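PDB 3IV0: SusD homolog, which is of unknown function but, as a SusD-family protein of the bacterial outer membrane, probably binds glycans at the cell surface for uptake. Local coordinates for residues A69-G74 with V456-W461; E75-Y80 with L88-D93. All coordinates share one frame; numbering follows the deposited sequence. Where two conformers were deposited one is given.

Interaction 1 of 2, residues A69-G74 with V456-W461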
loop_
_atom_site.group_PDB
_atom_site.type_symbol
_atom_site.label_atom_id
_atom_site.label_comp_id
_atom_site.label_asym_id
_atom_site.label_seq_id
_atom_site.Cartn_x
_atom_site.Cartn_y
_atom_site.Cartn_z
ATOM N N ALA A 69 17.819 1.023 1.308
ATOM C CA ALA A 69 17.986 2.087 2.296
ATOM C C ALA A 69 18.595 3.339 1.700
ATOM O O ALA A 69 18.250 4.453 2.092
ATOM C CB ALA A 69 18.875 1.601 3.458
ATOM N N ASN A 70 19.522 3.130 0.782
ATOM C CA ASN A 70 20.323 4.190 0.180
ATOM C C ASN A 70 19.837 4.662 -1.161
ATOM O O ASN A 70 20.474 5.487 -1.817
ATOM C CB ASN A 70 21.765 3.713 0.031
ATOM C CG ASN A 70 22.453 3.472 1.358
ATOM O OD1 ASN A 70 22.136 4.112 2.362
ATOM N ND2 ASN A 70 23.397 2.530 1.364
ATOM N N ASN A 71 18.701 4.122 -1.623
ATOM C CA ASN A 71 18.199 4.458 -2.946
ATOM C C ASN A 71 19.206 4.173 -4.062
ATOM O O ASN A 71 19.183 4.829 -5.109
ATOM C CB ASN A 71 17.680 5.909 -2.993
ATOM C CG ASN A 71 16.787 6.176 -4.186
ATOM O OD1 ASN A 71 15.964 5.315 -4.542
ATOM N ND2 ASN A 71 16.963 7.310 -4.852
ATOM N N ASP A 72 20.019 3.124 -3.867
ATOM C CA ASP A 72 21.010 2.700 -4.848
ATOM C C ASP A 72 20.372 1.684 -5.775
ATOM O O ASP A 72 20.770 0.498 -5.813
ATOM C CB ASP A 72 22.221 2.094 -4.113
ATOM C CG ASP A 72 23.518 2.069 -4.953
ATOM O OD1 ASP A 72 23.543 2.250 -6.199
ATOM O OD2 ASP A 72 24.561 1.799 -4.300
HETATM N N MSE A 73 19.391 2.155 -6.553
HETATM C CA MSE A 73 18.551 1.234 -7.279
HETATM C C MSE A 73 19.293 0.681 -8.475
HETATM O O MSE A 73 18.986 -0.427 -8.962
HETATM C CB MSE A 73 17.212 1.907 -7.679
HETATM C CG MSE A 73 16.506 2.598 -6.581
HETATM SE SE MSE A 73 16.098 1.339 -5.101
HETATM C CE MSE A 73 14.547 0.513 -5.926
ATOM N N GLY A 74 20.279 1.403 -8.985
ATOM C CA GLY A 74 21.091 0.898 -10.069
ATOM C C GLY A 74 21.962 -0.267 -9.609
ATOM O O GLY A 74 22.162 -1.246 -10.347
ATOM N N VAL A 456 14.533 14.613 -11.355
ATOM C CA VAL A 456 14.870 13.873 -12.562
ATOM C C VAL A 456 14.492 12.381 -12.427
ATOM O O VAL A 456 14.944 11.559 -13.227
ATOM C CB VAL A 456 16.361 14.055 -13.001
ATOM C CG1 VAL A 456 16.630 15.520 -13.359
ATOM C CG2 VAL A 456 17.354 13.595 -11.971
ATOM N N GLY A 457 13.638 12.038 -11.483
ATOM C CA GLY A 457 13.060 10.703 -11.471
ATOM C C GLY A 457 13.755 9.692 -10.596
ATOM O O GLY A 457 13.488 8.476 -10.707
ATOM N N ALA A 458 14.618 10.116 -9.678
ATOM C CA ALA A 458 15.284 9.187 -8.774
ATOM C C ALA A 458 14.366 8.535 -7.750
ATOM O O ALA A 458 14.812 7.677 -6.996
ATOM C CB ALA A 458 16.484 9.850 -8.051
ATOM N N TRP A 459 13.101 8.946 -7.691
ATOM C CA TRP A 459 12.108 8.266 -6.826
ATOM C C TRP A 459 11.504 7.027 -7.516
ATOM O O TRP A 459 10.829 6.248 -6.850
ATOM C CB TRP A 459 11.009 9.238 -6.405
ATOM C CG TRP A 459 10.239 9.796 -7.530
ATOM C CD1 TRP A 459 10.488 10.944 -8.179
ATOM C CD2 TRP A 459 9.055 9.243 -8.161
ATOM N NE1 TRP A 459 9.572 11.152 -9.169
ATOM C CE2 TRP A 459 8.670 10.120 -9.171
ATOM C CE3 TRP A 459 8.289 8.090 -7.955
ATOM C CZ2 TRP A 459 7.533 9.900 -9.988
ATOM C CZ3 TRP A 459 7.183 7.904 -8.719
ATOM C CH2 TRP A 459 6.834 8.767 -9.738
ATOM N N THR A 460 11.733 6.850 -8.818
ATOM C CA THR A 460 11.177 5.696 -9.543
ATOM C C THR A 460 12.083 4.483 -9.413
ATOM O O THR A 460 13.255 4.615 -9.067
ATOM C CB THR A 460 11.004 5.974 -11.031
ATOM O OG1 THR A 460 12.305 6.159 -11.637
ATOM C CG2 THR A 460 10.080 7.184 -11.252
ATOM N N TRP A 461 11.522 3.297 -9.667
ATOM C CA TRP A 461 12.284 2.088 -9.931
ATOM C C TRP A 461 12.839 2.096 -11.350
ATOM O O TRP A 461 12.200 2.582 -12.241
ATOM C CB TRP A 461 11.378 0.842 -9.749
ATOM C CG TRP A 461 11.135 0.493 -8.337
ATOM C CD1 TRP A 461 10.359 1.168 -7.453
ATOM C CD2 TRP A 461 11.738 -0.586 -7.590
ATOM N NE1 TRP A 461 10.394 0.561 -6.231
ATOM C CE2 TRP A 461 11.238 -0.518 -6.283
ATOM C CE3 TRP A 461 12.610 -1.636 -7.928
ATOM C CZ2 TRP A 461 11.621 -1.410 -5.292
ATOM C CZ3 TRP A 461 12.988 -2.509 -6.969
ATOM C CH2 TRP A 461 12.506 -2.398 -5.659
#
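M73, a selenomethionine, lays its methyl over the six-membered ring of W461, a Met-aromatic contact that joins parts of this mainly helical SusD-family fold nearly 390 residues apart in sequence. CE comes within 3.4 Å of CD2 of the indole, and SE stands farther back over the same face, 5.1 Å from the ring centre. The side chain of M73 folds at chi2 and chi3 (-59° and -79°), which brings the methyl end round onto the indole face. R51 also meets this indole, in a cation-pi contact. With an alanine at W461, the M73 methyl would probably face a gap and R51 lose its aromatic partner.

A second link is polar. The N71 amide donates from ND2 to A458 O at 3.1 Å; the N-H points well at the oxygen (162°), which lies close to the amide plane although the donor is tilted out of the carbonyl plane. Its other end, OD1, accepts from R51 NH2, which also binds T460 O, and the arginine thereby ties both segments together.

Further out, both backbones are shaped by helix ends. N71, at positive phi, closes helix 63-69 in a Schellman motif, and D72 then serves as N-cap of helix 73-79. G457 likewise ends helix 451-455 in a Schellman motif and opens the type I turn that presents A458. That turn is fastened twice on one oxygen: G457 O accepts T460 N at 3.0 Å and, in its carbonyl plane, T460 OG1 at 2.8 Å.

Interaction 2 of 2, residues E75-Y80 with L88-D93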
loop_
_atom_site.group_PDB
_atom_site.type_symbol
_atom_site.label_atom_id
_atom_site.label_comp_id
_atom_site.label_asym_id
_atom_site.label_seq_id
_atom_site.Cartn_x
_atom_site.Cartn_y
_atom_site.Cartn_z
ATOM N N GLU A 75 22.482 -0.195 -8.393
ATOM C CA GLU A 75 23.313 -1.295 -7.886
ATOM C C GLU A 75 22.406 -2.467 -7.536
ATOM O O GLU A 75 22.797 -3.622 -7.664
ATOM C CB GLU A 75 24.152 -0.898 -6.660
ATOM C CG GLU A 75 25.164 0.203 -6.875
ATOM C CD GLU A 75 26.285 -0.168 -7.835
ATOM O OE1 GLU A 75 26.318 -1.312 -8.369
ATOM O OE2 GLU A 75 27.157 0.709 -8.052
ATOM N N LEU A 76 21.204 -2.203 -7.061
ATOM C CA LEU A 76 20.213 -3.274 -6.861
ATOM C C LEU A 76 19.979 -4.039 -8.195
ATOM O O LEU A 76 20.033 -5.266 -8.226
ATOM C CB LEU A 76 18.909 -2.687 -6.353
ATOM C CG LEU A 76 17.783 -3.675 -5.983
ATOM C CD1 LEU A 76 18.173 -4.453 -4.745
ATOM C CD2 LEU A 76 16.454 -2.937 -5.758
ATOM N N ARG A 77 19.723 -3.339 -9.286
ATOM C CA ARG A 77 19.485 -3.975 -10.582
ATOM C C ARG A 77 20.747 -4.698 -11.074
ATOM O O ARG A 77 20.710 -5.680 -11.855
ATOM C CB ARG A 77 19.062 -2.929 -11.608
ATOM C CG ARG A 77 19.040 -3.455 -13.051
ATOM C CD ARG A 77 18.717 -2.374 -14.065
ATOM N NE ARG A 77 19.788 -1.400 -14.211
ATOM C CZ ARG A 77 19.668 -0.219 -14.837
ATOM N NH1 ARG A 77 18.513 0.172 -15.378
ATOM N NH2 ARG A 77 20.714 0.586 -14.917
ATOM N N ASN A 78 22.091 -4.145 -11.006
ATOM C CA ASN A 78 23.297 -4.886 -11.343
ATOM C C ASN A 78 23.514 -6.152 -10.469
ATOM O O ASN A 78 23.960 -7.170 -10.991
ATOM C CB ASN A 78 24.509 -3.940 -11.277
ATOM C CG ASN A 78 25.787 -4.576 -11.812
ATOM O OD1 ASN A 78 26.739 -4.800 -11.057
ATOM N ND2 ASN A 78 25.817 -4.855 -13.104
ATOM N N THR A 79 23.175 -6.122 -9.183
ATOM C CA THR A 79 23.443 -7.264 -8.299
ATOM C C THR A 79 22.379 -8.350 -8.441
ATOM O O THR A 79 22.708 -9.535 -8.362
ATOM C CB THR A 79 23.537 -6.813 -6.829
ATOM O OG1 THR A 79 24.632 -5.884 -6.684
ATOM C CG2 THR A 79 23.747 -7.977 -5.888
ATOM N N TYR A 80 21.139 -7.964 -8.737
ATOM C CA TYR A 80 20.016 -8.900 -8.839
ATOM C C TYR A 80 19.244 -8.636 -10.131
ATOM O O TYR A 80 18.104 -8.169 -10.112
ATOM C CB TYR A 80 19.083 -8.749 -7.644
ATOM C CG TYR A 80 19.720 -8.832 -6.285
ATOM C CD1 TYR A 80 20.064 -10.037 -5.717
ATOM C CD2 TYR A 80 19.963 -7.668 -5.546
ATOM C CE1 TYR A 80 20.622 -10.093 -4.453
ATOM C CE2 TYR A 80 20.517 -7.719 -4.304
ATOM C CZ TYR A 80 20.842 -8.936 -3.741
ATOM O OH TYR A 80 21.388 -8.971 -2.471
ATOM N N LEU A 88 12.882 -8.660 -10.961
ATOM C CA LEU A 88 11.464 -8.947 -11.098
ATOM C C LEU A 88 10.609 -7.794 -10.643
ATOM O O LEU A 88 9.553 -7.553 -11.187
ATOM C CB LEU A 88 11.044 -10.174 -10.304
ATOM C CG LEU A 88 11.400 -11.547 -10.811
ATOM C CD1 LEU A 88 10.824 -12.630 -9.862
ATOM C CD2 LEU A 88 10.913 -11.736 -12.226
ATOM N N ILE A 89 11.033 -7.115 -9.589
ATOM C CA ILE A 89 10.256 -6.015 -9.048
ATOM C C ILE A 89 10.243 -4.854 -10.061
ATOM O O ILE A 89 9.341 -4.046 -10.093
ATOM C CB ILE A 89 10.852 -5.591 -7.687
ATOM C CG1 ILE A 89 10.883 -6.753 -6.688
ATOM C CG2 ILE A 89 10.038 -4.428 -7.109
ATOM C CD1 ILE A 89 11.687 -6.457 -5.435
HETATM N N MSE A 90 11.247 -4.838 -10.933
HETATM C CA MSE A 90 11.364 -3.819 -11.968
HETATM C C MSE A 90 10.581 -4.116 -13.235
HETATM O O MSE A 90 10.709 -3.421 -14.225
HETATM C CB MSE A 90 12.825 -3.651 -12.342
HETATM C CG MSE A 90 13.649 -3.125 -11.203
HETATM SE SE MSE A 90 15.576 -3.329 -11.393
HETATM C CE MSE A 90 16.040 -2.902 -9.522
ATOM N N GLN A 91 9.786 -5.185 -13.178
ATOM C CA GLN A 91 8.934 -5.615 -14.275
ATOM C C GLN A 91 7.481 -5.429 -13.957
ATOM O O GLN A 91 6.965 -5.986 -12.987
ATOM C CB GLN A 91 9.212 -7.083 -14.612
ATOM C CG GLN A 91 10.616 -7.274 -15.165
ATOM C CD GLN A 91 11.047 -8.703 -15.254
ATOM O OE1 GLN A 91 10.304 -9.560 -15.743
ATOM N NE2 GLN A 91 12.225 -8.989 -14.766
ATOM N N TRP A 92 6.806 -4.652 -14.783
ATOM C CA TRP A 92 5.388 -4.386 -14.593
ATOM C C TRP A 92 4.468 -5.417 -15.225
ATOM O O TRP A 92 3.244 -5.284 -15.189
ATOM C CB TRP A 92 5.035 -2.947 -15.029
ATOM C CG TRP A 92 5.426 -2.578 -16.411
ATOM C CD1 TRP A 92 5.443 -3.396 -17.519
ATOM C CD2 TRP A 92 5.897 -1.313 -16.830
ATOM N NE1 TRP A 92 5.856 -2.678 -18.600
ATOM C CE2 TRP A 92 6.145 -1.396 -18.222
ATOM C CE3 TRP A 92 6.096 -0.090 -16.176
ATOM C CZ2 TRP A 92 6.633 -0.329 -18.944
ATOM C CZ3 TRP A 92 6.582 0.991 -16.910
ATOM C CH2 TRP A 92 6.840 0.855 -18.282
ATOM N N ASP A 93 5.040 -6.500 -15.758
ATOM C CA ASP A 93 4.267 -7.515 -16.476
ATOM C C ASP A 93 3.102 -8.102 -15.710
ATOM O O ASP A 93 2.017 -8.267 -16.286
ATOM C CB ASP A 93 5.183 -8.667 -17.009
ATOM C CG ASP A 93 5.894 -9.446 -15.908
ATOM O OD1 ASP A 93 6.259 -8.858 -14.871
ATOM O OD2 ASP A 93 6.115 -10.682 -16.073
#
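M90, another selenomethionine, pushes its end against the side of helix 73-79 where L76 and R77 adjoin. Its chain runs straight beyond CG, with chi2 at 164° and chi3 at -167°, and this full extension carries the selenium and methyl across from the loop to the helix. SE rests against the root of the arginine side chain, 3.5 Å from R77 CB and 3.8 Å from CG, with the two chains crossing at about a right angle. The methyl CE goes a little farther, settling 3.7 Å from R77 N and 3.8 Å from L76 CD2. In L76, CG stands anti to the backbone N (chi1 -175°), which brings it to 4.0 Å from M90 CE, and the turn at chi2 then puts the CD2 branch nearest the methyl; the side chain also packs on Y64 and Y67 of helix 63-69.

The contact closes a short helix-loop-helix connection of the SusD-family fold: helix 73-79 ends just before Y80, and after the loop W92 sits at the N-cap of helix 93-108. M90 occupies the third place of a type I turn from L88 to Q91, whose closing bond joins Q91 N to L88 O at 3.1 Å. Beside it, I89 packs on F43 and Y46 of helix 43-50.

Only the first part of the R77 chain, CB and CG, meets M90. The arginine was modelled in two conformers; in one of them, the chain bends at chi3 and leads away from M90, with NH2 bonded to W480 O and NH1 in a salt bridge to OE2 of the side-chain carboxylate of E481.

Interactions 1 and 2 share helix 73-79 and have centres about 12 Å apart, the second nested within the long loop closed by the first. W461 joins them directly. I89 CG2 lies 3.5 Å from W461 CH2, on the side of the indole opposite M73, so the indole is sandwiched between M73 and I89. L76 CD2 approaches W461 CZ3 at 3.7 Å, and M90 CG meets CE3 at the ring's border at the same distance. Along the helix, M73 O is 3.9 Å from M90 CE. Together they illustrate how one aromatic residue from the C-terminal part can knit a local helix-loop contact to a distant segment.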